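Local atomic coordinates of scarecrow-like protein 3 (Arabidopsis thaliana, PDB entry 6KPB), a protein that probably acts as a transcription factor in plant development and binds zinc finger proteins of the IDD family, among them JACKDAW (IDD10). Residues 252-257 with 344-349; 259-264 with 348-353; 198-203 with 242-247; 149-154 with 441-446; 172-177 with 210-215. All coordinates share one frame; numbering follows the deposited sequence.

Interaction 1: residues 252-257 with 344-349; sequences LAVSSV and KVMVVT
Two neighbouring parallel strands of the central sheet meet where 252-257 runs beside 344-349, and V254 lies level with M346, S255 with V347 and S256 with V348. Their axes are 4.8 Å apart and differ in direction by 5°. Backbone bonds join them in a regular ladder. M346 is straddled by two of these: V254 N gives to V345 O, and V347 N gives to V254 O. Further on, S256 N donates to V347 O at 2.9 Å, an almost straight bond of 170°, and T349 N donates to S256 O. At the start K344 N reaches L252 O at 2.7 Å.

V347 puts CG2 between its backbone N and carbonyl carbon, the crowded position. This methyl leans across to the other strand and stands 3.4 Å from V254 O and 3.8 Å from S255 CB. On the same face A253 CB meets V345 CG1 at 3.8 Å. Helix 145-160 lies over that face, where T349 OG1 bonds S149; S255 OG instead bonds Q179. On the opposite face V254 CB touches M346 CG at 4.2 Å. K344 directs its amine away from the strand pair to a salt bridge with E164. Strand 345-351 continues the sheet on its far side to the antiparallel strand 472-482. Such a parallel core flanked by helices is typical of the Rossmann-like fold of GRAS domains.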
# COMPACT_ATOMS: atom_id res chain seq x y z
N LEU A 252 -37.34 -9.94 17.56
CA LEU A 252 -35.93 -9.72 17.27
C LEU A 252 -35.35 -10.88 16.47
O LEU A 252 -35.69 -12.04 16.71
CB LEU A 252 -35.14 -9.54 18.57
CG LEU A 252 -33.70 -9.04 18.45
CD1 LEU A 252 -33.68 -7.62 17.91
CD2 LEU A 252 -32.99 -9.11 19.80
N ALA A 253 -34.47 -10.54 15.53
CA ALA A 253 -33.73 -11.53 14.76
C ALA A 253 -32.28 -11.07 14.65
O ALA A 253 -32.02 -9.87 14.49
CB ALA A 253 -34.33 -11.72 13.36
N VAL A 254 -31.36 -12.01 14.76
CA VAL A 254 -29.92 -11.73 14.73
C VAL A 254 -29.31 -12.48 13.55
O VAL A 254 -29.54 -13.68 13.39
CB VAL A 254 -29.24 -12.13 16.05
CG1 VAL A 254 -27.73 -11.98 15.94
CG2 VAL A 254 -29.78 -11.29 17.20
N SER A 255 -28.54 -11.76 12.74
CA SER A 255 -27.87 -12.32 11.57
C SER A 255 -26.37 -12.20 11.76
O SER A 255 -25.84 -11.09 11.88
CB SER A 255 -28.31 -11.62 10.29
OG SER A 255 -27.58 -12.08 9.17
N SER A 256 -25.67 -13.33 11.77
CA SER A 256 -24.23 -13.39 11.98
C SER A 256 -23.59 -14.04 10.75
O SER A 256 -23.51 -15.26 10.66
CB SER A 256 -23.89 -14.15 13.26
OG SER A 256 -22.50 -14.13 13.51
N VAL A 257 -23.14 -13.21 9.82
CA VAL A 257 -22.53 -13.67 8.57
C VAL A 257 -21.02 -13.61 8.75
O VAL A 257 -20.42 -12.53 8.72
CB VAL A 257 -23.00 -12.85 7.37
CG1 VAL A 257 -22.28 -13.30 6.11
CG2 VAL A 257 -24.51 -12.98 7.20
N LYS A 344 -35.98 -14.06 18.41
CA LYS A 344 -36.90 -15.08 17.93
C LYS A 344 -36.20 -16.05 16.98
O LYS A 344 -36.61 -17.21 16.88
CB LYS A 344 -38.10 -14.43 17.24
CG LYS A 344 -39.44 -14.97 17.72
CD LYS A 344 -40.59 -14.29 17.02
CE LYS A 344 -41.89 -15.03 17.27
NZ LYS A 344 -43.05 -14.36 16.64
N VAL A 345 -35.15 -15.60 16.31
CA VAL A 345 -34.33 -16.47 15.48
C VAL A 345 -32.94 -15.86 15.37
O VAL A 345 -32.79 -14.64 15.28
CB VAL A 345 -34.96 -16.71 14.09
CG1 VAL A 345 -34.94 -15.44 13.24
CG2 VAL A 345 -34.25 -17.85 13.37
N MET A 346 -31.92 -16.72 15.39
CA MET A 346 -30.56 -16.33 15.07
C MET A 346 -30.09 -17.16 13.88
O MET A 346 -30.18 -18.39 13.91
CB MET A 346 -29.61 -16.52 16.25
CG MET A 346 -28.16 -16.20 15.92
SD MET A 346 -27.05 -16.31 17.33
CE MET A 346 -27.08 -18.07 17.66
N VAL A 347 -29.61 -16.49 12.84
CA VAL A 347 -29.13 -17.15 11.64
C VAL A 347 -27.62 -16.98 11.56
O VAL A 347 -27.11 -15.86 11.70
CB VAL A 347 -29.84 -16.61 10.38
CG1 VAL A 347 -31.31 -17.00 10.41
CG2 VAL A 347 -29.70 -15.11 10.29
N VAL A 348 -26.91 -18.08 11.36
CA VAL A 348 -25.45 -18.11 11.41
C VAL A 348 -24.94 -18.64 10.08
O VAL A 348 -25.32 -19.74 9.65
CB VAL A 348 -24.94 -18.97 12.57
CG1 VAL A 348 -23.42 -18.99 12.57
CG2 VAL A 348 -25.48 -18.45 13.90
N THR A 349 -24.07 -17.86 9.43
CA THR A 349 -23.35 -18.30 8.25
C THR A 349 -21.86 -18.31 8.59
O THR A 349 -21.31 -17.28 8.99
CB THR A 349 -23.62 -17.38 7.05
OG1 THR A 349 -25.01 -17.42 6.73
CG2 THR A 349 -22.81 -17.83 5.84

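Interaction 2: residues 259-264 with 348-353; sequences QLHTFL and VTEQDS
E350 OE1 is gripped by two backbone N-H groups of 259-264. H261 N donates to it at 3.1 Å, coming from above the carboxylate plane, and L260 N adds a weak bond at 2.9 Å. The other oxygen, E350 OE2, takes H261 ND1 at 2.6 Å with an angle of 162° at the hydrogen. This bond uses the syn lone pair of OE2 and lies in the imidazole plane. The ring and the carboxylate are turned 85° against each other. The E350 chain bends at chi2 (-65°), which turns CD out of an extended course.

Q351 adds its amide oxygen obliquely to the ring, with OE1 3.2 Å from H261 CE1. The far nitrogen of the ring, NE2, bonds E414, and H416 meets the ring edge-to-face. Two carboxylates on one imidazole would probably favour its protonated form. Beside the polar group, L260 CD2 touches V348 CG1 at 4.2 Å, and both side chains pack on I426 of helix 419-428. The arrangement is a His-carboxylate hydrogen bond. It ties the short 3-10 turn that follows strand 251-257 to the end of the neighbouring parallel strand, within the Rossmann-like core.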
# COMPACT_ATOMS: atom_id res chain seq x y z
N GLN A 259 -19.04 -13.99 11.27
CA GLN A 259 -18.56 -13.21 12.39
C GLN A 259 -18.33 -14.01 13.67
O GLN A 259 -17.58 -13.54 14.53
CB GLN A 259 -19.53 -12.06 12.71
CG GLN A 259 -19.71 -11.08 11.57
CD GLN A 259 -18.39 -10.60 11.01
OE1 GLN A 259 -17.53 -10.12 11.75
NE2 GLN A 259 -18.23 -10.72 9.70
N LEU A 260 -18.93 -15.19 13.81
CA LEU A 260 -18.85 -15.90 15.08
C LEU A 260 -17.44 -16.43 15.33
O LEU A 260 -16.96 -16.38 16.47
CB LEU A 260 -19.86 -17.04 15.10
CG LEU A 260 -20.58 -17.26 16.43
CD1 LEU A 260 -21.24 -15.96 16.88
CD2 LEU A 260 -21.60 -18.37 16.32
N HIS A 261 -16.76 -16.92 14.29
CA HIS A 261 -15.42 -17.47 14.48
C HIS A 261 -14.42 -16.42 14.95
O HIS A 261 -13.35 -16.78 15.45
CB HIS A 261 -14.93 -18.12 13.17
CG HIS A 261 -14.74 -17.15 12.05
ND1 HIS A 261 -15.57 -17.11 10.95
CD2 HIS A 261 -13.81 -16.19 11.85
CE1 HIS A 261 -15.16 -16.17 10.12
NE2 HIS A 261 -14.10 -15.59 10.64
N THR A 262 -14.75 -15.14 14.80
CA THR A 262 -13.87 -14.07 15.28
C THR A 262 -13.61 -14.20 16.78
O THR A 262 -12.50 -13.93 17.25
CB THR A 262 -14.49 -12.71 14.94
OG1 THR A 262 -14.28 -12.42 13.56
CG2 THR A 262 -13.90 -11.60 15.80
N PHE A 263 -14.62 -14.63 17.54
CA PHE A 263 -14.51 -14.65 18.99
C PHE A 263 -13.69 -15.82 19.52
O PHE A 263 -13.46 -15.88 20.74
CB PHE A 263 -15.91 -14.70 19.61
CG PHE A 263 -16.71 -13.45 19.39
CD1 PHE A 263 -17.48 -13.30 18.25
CD2 PHE A 263 -16.69 -12.42 20.32
CE1 PHE A 263 -18.22 -12.15 18.05
CE2 PHE A 263 -17.43 -11.27 20.12
CZ PHE A 263 -18.19 -11.13 18.98
N LEU A 264 -13.23 -16.73 18.67
CA LEU A 264 -12.40 -17.84 19.13
C LEU A 264 -10.97 -17.43 19.43
O LEU A 264 -10.19 -18.26 19.91
CB LEU A 264 -12.40 -18.98 18.10
CG LEU A 264 -13.72 -19.69 17.81
CD1 LEU A 264 -13.48 -20.91 16.93
CD2 LEU A 264 -14.42 -20.09 19.09
N VAL A 348 -26.91 -18.08 11.36
CA VAL A 348 -25.45 -18.11 11.41
C VAL A 348 -24.94 -18.64 10.08
O VAL A 348 -25.32 -19.74 9.65
CB VAL A 348 -24.94 -18.97 12.57
CG1 VAL A 348 -23.42 -18.99 12.57
CG2 VAL A 348 -25.48 -18.45 13.90
N THR A 349 -24.07 -17.86 9.43
CA THR A 349 -23.35 -18.30 8.25
C THR A 349 -21.86 -18.31 8.59
O THR A 349 -21.31 -17.28 8.99
CB THR A 349 -23.62 -17.38 7.05
OG1 THR A 349 -25.01 -17.42 6.73
CG2 THR A 349 -22.81 -17.83 5.84
N GLU A 350 -21.23 -19.47 8.45
CA GLU A 350 -19.85 -19.65 8.85
C GLU A 350 -19.12 -20.51 7.83
O GLU A 350 -19.72 -21.29 7.10
CB GLU A 350 -19.74 -20.30 10.24
CG GLU A 350 -19.70 -19.32 11.39
CD GLU A 350 -18.46 -18.45 11.36
OE1 GLU A 350 -18.55 -17.27 11.77
OE2 GLU A 350 -17.40 -18.95 10.93
N GLN A 351 -17.79 -20.34 7.78
CA GLN A 351 -16.96 -21.27 7.04
C GLN A 351 -17.10 -22.66 7.63
O GLN A 351 -17.25 -22.83 8.84
CB GLN A 351 -15.49 -20.83 7.08
CG GLN A 351 -15.13 -19.69 6.13
CD GLN A 351 -15.32 -18.33 6.76
OE1 GLN A 351 -15.95 -18.20 7.81
NE2 GLN A 351 -14.77 -17.30 6.13
N ASP A 352 -17.06 -23.67 6.76
CA ASP A 352 -17.19 -25.06 7.18
C ASP A 352 -15.89 -25.79 6.90
O ASP A 352 -15.81 -26.67 6.03
CB ASP A 352 -18.37 -25.72 6.47
CG ASP A 352 -18.88 -26.94 7.22
OD1 ASP A 352 -18.12 -27.49 8.04
OD2 ASP A 352 -20.05 -27.33 7.01
N SER A 353 -14.85 -25.43 7.64
CA SER A 353 -13.54 -26.06 7.51
C SER A 353 -12.82 -25.97 8.85
O SER A 353 -12.98 -24.99 9.59
CB SER A 353 -12.70 -25.39 6.42
OG SER A 353 -13.36 -25.44 5.17

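Interaction 3: residues 198-203 with 242-247; sequences RITGVH and EQLRVK
R198 starts from CB pointing toward 242-247. CG is anti to the backbone N (chi1 175°). Contact with the other segment begins at CZ, 3.6 Å from R245 O. NH1 makes the bond: it gives to R245 O at 2.6 Å, with the oxygen near the guanidinium plane but the donor 50° above the carbonyl plane. NH2 lies 4.2 Å from K247 CD and also forms a salt bridge with E250, which may offset the nearby lysine charge. A leucine in place of R198 has no N-H groups, and would probably leave R245 O without this donor and E250 without its charged mate.

Further along the strand, T200 CG2 and V202 CG2 each stand 4.1 Å from L244 CD2. R245 leaves the helix with a positive phi, and its carbonyl is the one R198 holds. Residues 242-247 belong to the connection from strand 227-233 to strand 251-257. It passes over strands 196-203 and 166-171, the crossover characteristic of Rossmann-like folds.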
# COMPACT_ATOMS: atom_id res chain seq x y z
N ARG A 198 -37.34 -2.42 11.81
CA ARG A 198 -36.17 -1.72 12.31
C ARG A 198 -34.95 -2.60 12.08
O ARG A 198 -34.98 -3.80 12.38
CB ARG A 198 -36.32 -1.38 13.80
CG ARG A 198 -35.08 -0.76 14.43
CD ARG A 198 -35.46 0.22 15.52
NE ARG A 198 -34.37 0.46 16.45
CZ ARG A 198 -34.25 -0.15 17.63
NH1 ARG A 198 -33.22 0.12 18.42
NH2 ARG A 198 -35.17 -1.02 18.02
N ILE A 199 -33.90 -2.01 11.52
CA ILE A 199 -32.65 -2.72 11.25
C ILE A 199 -31.52 -1.98 11.93
O ILE A 199 -31.35 -0.77 11.73
CB ILE A 199 -32.39 -2.85 9.74
CG1 ILE A 199 -33.48 -3.69 9.08
CG2 ILE A 199 -31.01 -3.45 9.49
CD1 ILE A 199 -33.22 -3.98 7.62
N THR A 200 -30.75 -2.70 12.75
CA THR A 200 -29.57 -2.16 13.41
C THR A 200 -28.34 -2.71 12.71
O THR A 200 -28.11 -3.93 12.72
CB THR A 200 -29.56 -2.52 14.90
OG1 THR A 200 -30.71 -1.95 15.53
CG2 THR A 200 -28.30 -1.97 15.56
N GLY A 201 -27.54 -1.83 12.11
CA GLY A 201 -26.36 -2.22 11.36
C GLY A 201 -25.09 -1.94 12.14
O GLY A 201 -24.85 -0.82 12.57
N VAL A 202 -24.26 -2.98 12.28
CA VAL A 202 -22.99 -2.89 13.00
C VAL A 202 -21.86 -3.03 11.99
O VAL A 202 -21.81 -4.00 11.23
CB VAL A 202 -22.89 -3.96 14.09
CG1 VAL A 202 -21.54 -3.87 14.80
CG2 VAL A 202 -24.03 -3.82 15.09
N HIS A 203 -20.96 -2.05 11.99
CA HIS A 203 -19.77 -2.09 11.15
C HIS A 203 -18.75 -1.13 11.73
O HIS A 203 -19.09 -0.25 12.53
CB HIS A 203 -20.09 -1.73 9.69
CG HIS A 203 -19.10 -2.24 8.70
ND1 HIS A 203 -18.01 -1.51 8.28
CD2 HIS A 203 -19.02 -3.42 8.04
CE1 HIS A 203 -17.31 -2.21 7.41
NE2 HIS A 203 -17.91 -3.38 7.25
N GLU A 242 -25.93 -2.76 25.11
CA GLU A 242 -26.62 -1.48 25.27
C GLU A 242 -26.60 -0.67 23.98
O GLU A 242 -27.58 0.03 23.68
CB GLU A 242 -26.00 -0.69 26.42
N GLN A 243 -25.52 -0.77 23.20
CA GLN A 243 -25.43 -0.07 21.92
C GLN A 243 -26.49 -0.53 20.92
O GLN A 243 -26.88 0.25 20.05
CB GLN A 243 -24.04 -0.28 21.31
CG GLN A 243 -22.90 -0.03 22.29
CD GLN A 243 -21.58 0.21 21.59
OE1 GLN A 243 -20.60 -0.48 21.84
NE2 GLN A 243 -21.55 1.20 20.70
N LEU A 244 -26.98 -1.78 21.02
CA LEU A 244 -28.01 -2.25 20.11
C LEU A 244 -29.37 -1.60 20.37
O LEU A 244 -30.19 -1.55 19.45
CB LEU A 244 -28.14 -3.77 20.19
CG LEU A 244 -26.86 -4.52 19.84
CD1 LEU A 244 -27.02 -6.02 20.05
CD2 LEU A 244 -26.46 -4.22 18.40
N ARG A 245 -29.62 -1.13 21.59
CA ARG A 245 -30.82 -0.36 21.92
C ARG A 245 -32.10 -1.10 21.53
O ARG A 245 -33.02 -0.52 20.95
CB ARG A 245 -30.79 1.02 21.27
CG ARG A 245 -29.96 2.06 21.99
CD ARG A 245 -29.79 3.34 21.16
NE ARG A 245 -29.05 4.36 21.90
CZ ARG A 245 -27.73 4.36 22.06
NH1 ARG A 245 -27.00 3.39 21.52
NH2 ARG A 245 -27.14 5.32 22.76
N VAL A 246 -32.18 -2.39 21.85
CA VAL A 246 -33.39 -3.14 21.58
C VAL A 246 -34.49 -2.69 22.54
O VAL A 246 -34.25 -2.56 23.74
CB VAL A 246 -33.17 -4.65 21.73
CG1 VAL A 246 -34.25 -5.42 20.98
CG2 VAL A 246 -31.79 -5.04 21.23
N LYS A 247 -35.68 -2.46 22.01
CA LYS A 247 -36.83 -2.07 22.80
C LYS A 247 -37.64 -3.30 23.19
O LYS A 247 -37.44 -4.40 22.67
CB LYS A 247 -37.70 -1.06 22.04
CG LYS A 247 -37.03 0.29 21.85
CD LYS A 247 -37.63 1.07 20.69
CE LYS A 247 -36.95 2.43 20.54
NZ LYS A 247 -37.33 3.09 19.26

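Interaction 4: residues 149-154 with 441-446; sequences SYLLTN and MLQARR
M441 meets L152 mainly through its backbone: L152 CD2 lies 4.0 Å from M441 N. The CB of M441 points away from helix 145-160, but the chain turns at chi2 (-77°), which places SD 4.2 Å from L152 CD2. The same methionine also packs on L436, I458 and A465, so L152 and M441 belong to one larger apolar cluster.

Q443 comes next on this side of the helix and faces L151. The two side chains cross at about a right angle. L151 sets CG anti to its backbone N (chi1 -165°), and its CD2 methyl stands 4.0 Å from Q443 CB and 3.8 Å from Q443 OE1. The other methyl, CD1, lies 4.2 Å from Q443 O. The contact here is one of van der Waals packing between antiparallel helices. Their short axes approach to 9.5 Å and run 164° apart. Helix 145-160 flanks the parallel core of the Rossmann-like fold. Helix 438-448 lies in the predicted SAW region and packs on the antiparallel strands 456-461 and 464-469.

A444 follows, with CB directed toward helix 145-160. Its CA lies nearest to that of L151. A444 CB touches L152 CD2 at 4.2 Å, while L151 CD2 comes beside the backbone N of A444. I458 of the strand 456-461 also packs on A444.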
# COMPACT_ATOMS: atom_id res chain seq x y z
N SER A 149 -26.85 -17.68 1.28
CA SER A 149 -26.99 -17.33 2.69
C SER A 149 -28.11 -16.33 2.90
O SER A 149 -28.99 -16.53 3.74
CB SER A 149 -25.66 -16.78 3.22
OG SER A 149 -25.78 -16.36 4.57
N TYR A 150 -28.11 -15.24 2.12
CA TYR A 150 -29.15 -14.22 2.26
C TYR A 150 -30.54 -14.80 2.03
O TYR A 150 -31.47 -14.51 2.78
CB TYR A 150 -28.88 -13.06 1.30
CG TYR A 150 -27.63 -12.28 1.61
CD1 TYR A 150 -27.03 -12.34 2.86
CD2 TYR A 150 -27.05 -11.46 0.65
CE1 TYR A 150 -25.89 -11.62 3.15
CE2 TYR A 150 -25.90 -10.74 0.92
CZ TYR A 150 -25.33 -10.82 2.17
OH TYR A 150 -24.19 -10.10 2.44
N LEU A 151 -30.69 -15.62 0.99
CA LEU A 151 -31.99 -16.22 0.70
C LEU A 151 -32.46 -17.09 1.85
O LEU A 151 -33.61 -16.99 2.29
CB LEU A 151 -31.91 -17.03 -0.60
CG LEU A 151 -33.19 -17.48 -1.31
CD1 LEU A 151 -32.87 -17.82 -2.76
CD2 LEU A 151 -33.85 -18.67 -0.63
N LEU A 152 -31.59 -17.96 2.36
CA LEU A 152 -31.98 -18.89 3.41
C LEU A 152 -32.29 -18.15 4.72
O LEU A 152 -33.27 -18.47 5.40
CB LEU A 152 -30.89 -19.93 3.63
CG LEU A 152 -30.73 -20.98 2.52
CD1 LEU A 152 -29.50 -21.84 2.75
CD2 LEU A 152 -31.99 -21.84 2.43
N THR A 153 -31.46 -17.16 5.07
CA THR A 153 -31.67 -16.46 6.34
C THR A 153 -32.89 -15.55 6.28
O THR A 153 -33.60 -15.41 7.28
CB THR A 153 -30.42 -15.66 6.71
OG1 THR A 153 -30.16 -14.69 5.69
CG2 THR A 153 -29.22 -16.58 6.84
N ASN A 154 -33.14 -14.92 5.13
CA ASN A 154 -34.34 -14.09 5.01
C ASN A 154 -35.61 -14.93 5.12
O ASN A 154 -36.59 -14.49 5.74
CB ASN A 154 -34.32 -13.33 3.68
CG ASN A 154 -33.31 -12.20 3.68
OD1 ASN A 154 -32.75 -11.84 4.71
ND2 ASN A 154 -33.07 -11.62 2.50
N MET A 441 -34.61 -24.36 0.85
CA MET A 441 -33.49 -25.13 0.32
C MET A 441 -33.65 -25.36 -1.18
O MET A 441 -32.67 -25.31 -1.93
CB MET A 441 -33.38 -26.46 1.06
CG MET A 441 -33.05 -26.33 2.53
SD MET A 441 -31.32 -25.96 2.82
CE MET A 441 -30.58 -27.54 2.40
N LEU A 442 -34.88 -25.62 -1.63
CA LEU A 442 -35.12 -25.81 -3.06
C LEU A 442 -34.85 -24.54 -3.84
O LEU A 442 -34.27 -24.58 -4.94
CB LEU A 442 -36.55 -26.30 -3.28
CG LEU A 442 -36.91 -26.68 -4.72
CD1 LEU A 442 -36.11 -27.90 -5.16
CD2 LEU A 442 -38.40 -26.94 -4.84
N GLN A 443 -35.26 -23.39 -3.30
CA GLN A 443 -34.98 -22.12 -3.97
C GLN A 443 -33.49 -21.84 -4.04
O GLN A 443 -32.99 -21.31 -5.03
CB GLN A 443 -35.70 -20.98 -3.25
CG GLN A 443 -37.13 -20.76 -3.73
CD GLN A 443 -37.91 -19.83 -2.82
OE1 GLN A 443 -37.37 -19.25 -1.88
NE2 GLN A 443 -39.21 -19.69 -3.10
N ALA A 444 -32.75 -22.21 -2.99
CA ALA A 444 -31.31 -22.00 -2.99
C ALA A 444 -30.63 -22.89 -4.03
O ALA A 444 -29.66 -22.47 -4.68
CB ALA A 444 -30.74 -22.26 -1.60
N ARG A 445 -31.12 -24.12 -4.20
CA ARG A 445 -30.56 -24.99 -5.23
C ARG A 445 -30.84 -24.44 -6.63
O ARG A 445 -29.97 -24.49 -7.50
CB ARG A 445 -31.13 -26.41 -5.10
CG ARG A 445 -30.73 -27.15 -3.83
CD ARG A 445 -31.07 -28.62 -3.95
NE ARG A 445 -31.60 -29.18 -2.71
CZ ARG A 445 -30.88 -29.87 -1.83
NH1 ARG A 445 -29.60 -30.10 -2.06
NH2 ARG A 445 -31.45 -30.34 -0.73
N ARG A 446 -32.06 -23.94 -6.85
CA ARG A 446 -32.38 -23.31 -8.14
C ARG A 446 -31.50 -22.10 -8.40
O ARG A 446 -31.14 -21.84 -9.56
CB ARG A 446 -33.85 -22.90 -8.17
CG ARG A 446 -34.81 -24.06 -8.40
CD ARG A 446 -36.24 -23.67 -8.03
NE ARG A 446 -37.20 -24.70 -8.43
CZ ARG A 446 -38.43 -24.79 -7.95
NH1 ARG A 446 -38.86 -23.93 -7.04
NH2 ARG A 446 -39.24 -25.76 -8.37

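Interaction 5: residues 172-177 with 210-215; sequences LDASEP and EQMAHR
The loop that follows the first parallel strand, 166-171, lies against helix 206-223, with M212 set between A174 and P177. The chain of M212 bends at chi3 (-57°), which places CE against the loop backbone. CE is 3.5 Å from P177 N and 3.5 Å from A174 C, and SD is 3.5 Å from A174 CB. The thioether lies against the curve of the loop from A174 to P177; A174 itself is the centre of an inverse gamma turn. In Rossmann-fold enzymes the equivalent loop commonly approaches the cofactor; here it leads into helix 178-189, and E176 OE2 weakly caps A178 N.

P177 meets M212 obliquely, with CD 4.1 Å from M212 CE. R215 crosses the proline ring at about a right angle, though the modelled approach is too close to be trusted. An alanine in place of P177 lacks CG and CD, and would probably open a gap beside M212 CE and leave the loop freer to move. On the other side of the loop, S175 OG donates to D173 OD1 at 2.6 Å.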
# COMPACT_ATOMS: atom_id res chain seq x y z
N LEU A 172 -24.88 -7.97 12.31
CA LEU A 172 -23.58 -7.86 12.96
C LEU A 172 -22.47 -7.47 11.99
O LEU A 172 -21.41 -7.02 12.44
CB LEU A 172 -23.23 -9.17 13.66
CG LEU A 172 -24.23 -9.65 14.71
CD1 LEU A 172 -23.71 -10.88 15.43
CD2 LEU A 172 -24.54 -8.54 15.71
N ASP A 173 -22.68 -7.64 10.68
CA ASP A 173 -21.73 -7.18 9.67
C ASP A 173 -22.56 -6.57 8.54
O ASP A 173 -22.88 -7.24 7.55
CB ASP A 173 -20.83 -8.30 9.18
CG ASP A 173 -19.84 -7.84 8.12
OD1 ASP A 173 -20.21 -7.79 6.93
OD2 ASP A 173 -18.69 -7.50 8.48
N ALA A 174 -22.90 -5.29 8.69
CA ALA A 174 -23.78 -4.60 7.75
C ALA A 174 -22.95 -3.97 6.63
O ALA A 174 -22.75 -2.76 6.54
CB ALA A 174 -24.61 -3.55 8.49
N SER A 175 -22.46 -4.85 5.75
CA SER A 175 -21.63 -4.44 4.62
C SER A 175 -22.36 -4.45 3.29
O SER A 175 -22.13 -3.57 2.46
CB SER A 175 -20.39 -5.33 4.53
OG SER A 175 -20.73 -6.70 4.65
N GLU A 176 -23.23 -5.43 3.05
CA GLU A 176 -23.94 -5.53 1.78
C GLU A 176 -25.42 -5.26 1.98
O GLU A 176 -26.11 -6.05 2.65
CB GLU A 176 -23.73 -6.92 1.16
CG GLU A 176 -24.48 -7.11 -0.15
CD GLU A 176 -24.03 -6.13 -1.22
OE1 GLU A 176 -22.82 -6.09 -1.51
OE2 GLU A 176 -24.89 -5.40 -1.76
N PRO A 177 -25.97 -4.17 1.42
CA PRO A 177 -27.40 -3.90 1.59
C PRO A 177 -28.31 -4.83 0.81
O PRO A 177 -29.53 -4.80 1.04
CB PRO A 177 -27.54 -2.45 1.10
CG PRO A 177 -26.40 -2.26 0.16
CD PRO A 177 -25.27 -3.09 0.71
N GLU A 210 -23.14 4.39 5.88
CA GLU A 210 -23.82 5.47 5.17
C GLU A 210 -24.45 4.97 3.87
O GLU A 210 -25.58 5.33 3.55
CB GLU A 210 -22.85 6.61 4.89
CG GLU A 210 -22.25 7.25 6.13
CD GLU A 210 -21.29 8.38 5.78
OE1 GLU A 210 -21.03 9.23 6.66
OE2 GLU A 210 -20.81 8.42 4.63
N GLN A 211 -23.72 4.14 3.12
CA GLN A 211 -24.26 3.62 1.87
C GLN A 211 -25.43 2.68 2.11
O GLN A 211 -26.45 2.76 1.41
CB GLN A 211 -23.16 2.91 1.07
CG GLN A 211 -22.04 3.83 0.61
CD GLN A 211 -21.06 3.13 -0.31
OE1 GLN A 211 -19.97 3.64 -0.57
NE2 GLN A 211 -21.44 1.95 -0.79
N MET A 212 -25.32 1.79 3.10
CA MET A 212 -26.43 0.90 3.41
C MET A 212 -27.65 1.69 3.87
O MET A 212 -28.76 1.46 3.40
CB MET A 212 -26.01 -0.12 4.47
CG MET A 212 -27.20 -0.85 5.08
SD MET A 212 -26.73 -2.31 6.02
CE MET A 212 -25.83 -3.24 4.79
N ALA A 213 -27.45 2.62 4.80
CA ALA A 213 -28.55 3.43 5.30
C ALA A 213 -29.25 4.17 4.17
O ALA A 213 -30.48 4.17 4.08
CB ALA A 213 -28.05 4.41 6.36
N HIS A 214 -28.47 4.80 3.29
CA HIS A 214 -29.05 5.53 2.17
C HIS A 214 -29.85 4.60 1.26
O HIS A 214 -30.96 4.94 0.83
CB HIS A 214 -27.96 6.23 1.37
CG HIS A 214 -28.45 6.89 0.12
ND1 HIS A 214 -28.45 6.26 -1.11
CD2 HIS A 214 -28.97 8.13 -0.10
CE1 HIS A 214 -28.94 7.08 -2.02
NE2 HIS A 214 -29.26 8.22 -1.44
N ARG A 215 -29.32 3.42 0.96
CA ARG A 215 -30.00 2.51 0.04
C ARG A 215 -31.24 1.91 0.68
O ARG A 215 -32.26 1.74 0.01
CB ARG A 215 -29.05 1.40 -0.41
CG ARG A 215 -29.48 0.72 -1.70
CD ARG A 215 -28.38 0.79 -2.75
NE ARG A 215 -28.46 -0.30 -3.71
CZ ARG A 215 -27.74 -1.42 -3.63
NH1 ARG A 215 -26.89 -1.59 -2.63
NH2 ARG A 215 -27.88 -2.37 -4.54

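All five interactions lie in one GRAS domain and are built round its mixed sheet, parallel at the core. Interactions 1 and 2 share V348 and T349 on strand 345-351, with centres about 13 Å apart. Interaction 3 lies about 13 Å from interaction 1, centre to centre, and is joined to it by L252 packing on V246. Interaction 5 is equally near interaction 3; A174 N probably bonds V202 O, and their segments alternate along the chain. Interaction 4 spans the longest sequence separation and brackets the other four. It lies about 25 Å from interaction 3, centre to centre, but meets interaction 1 through S149 and T349. Early and late regions of the sequence are thereby brought together in a single unit.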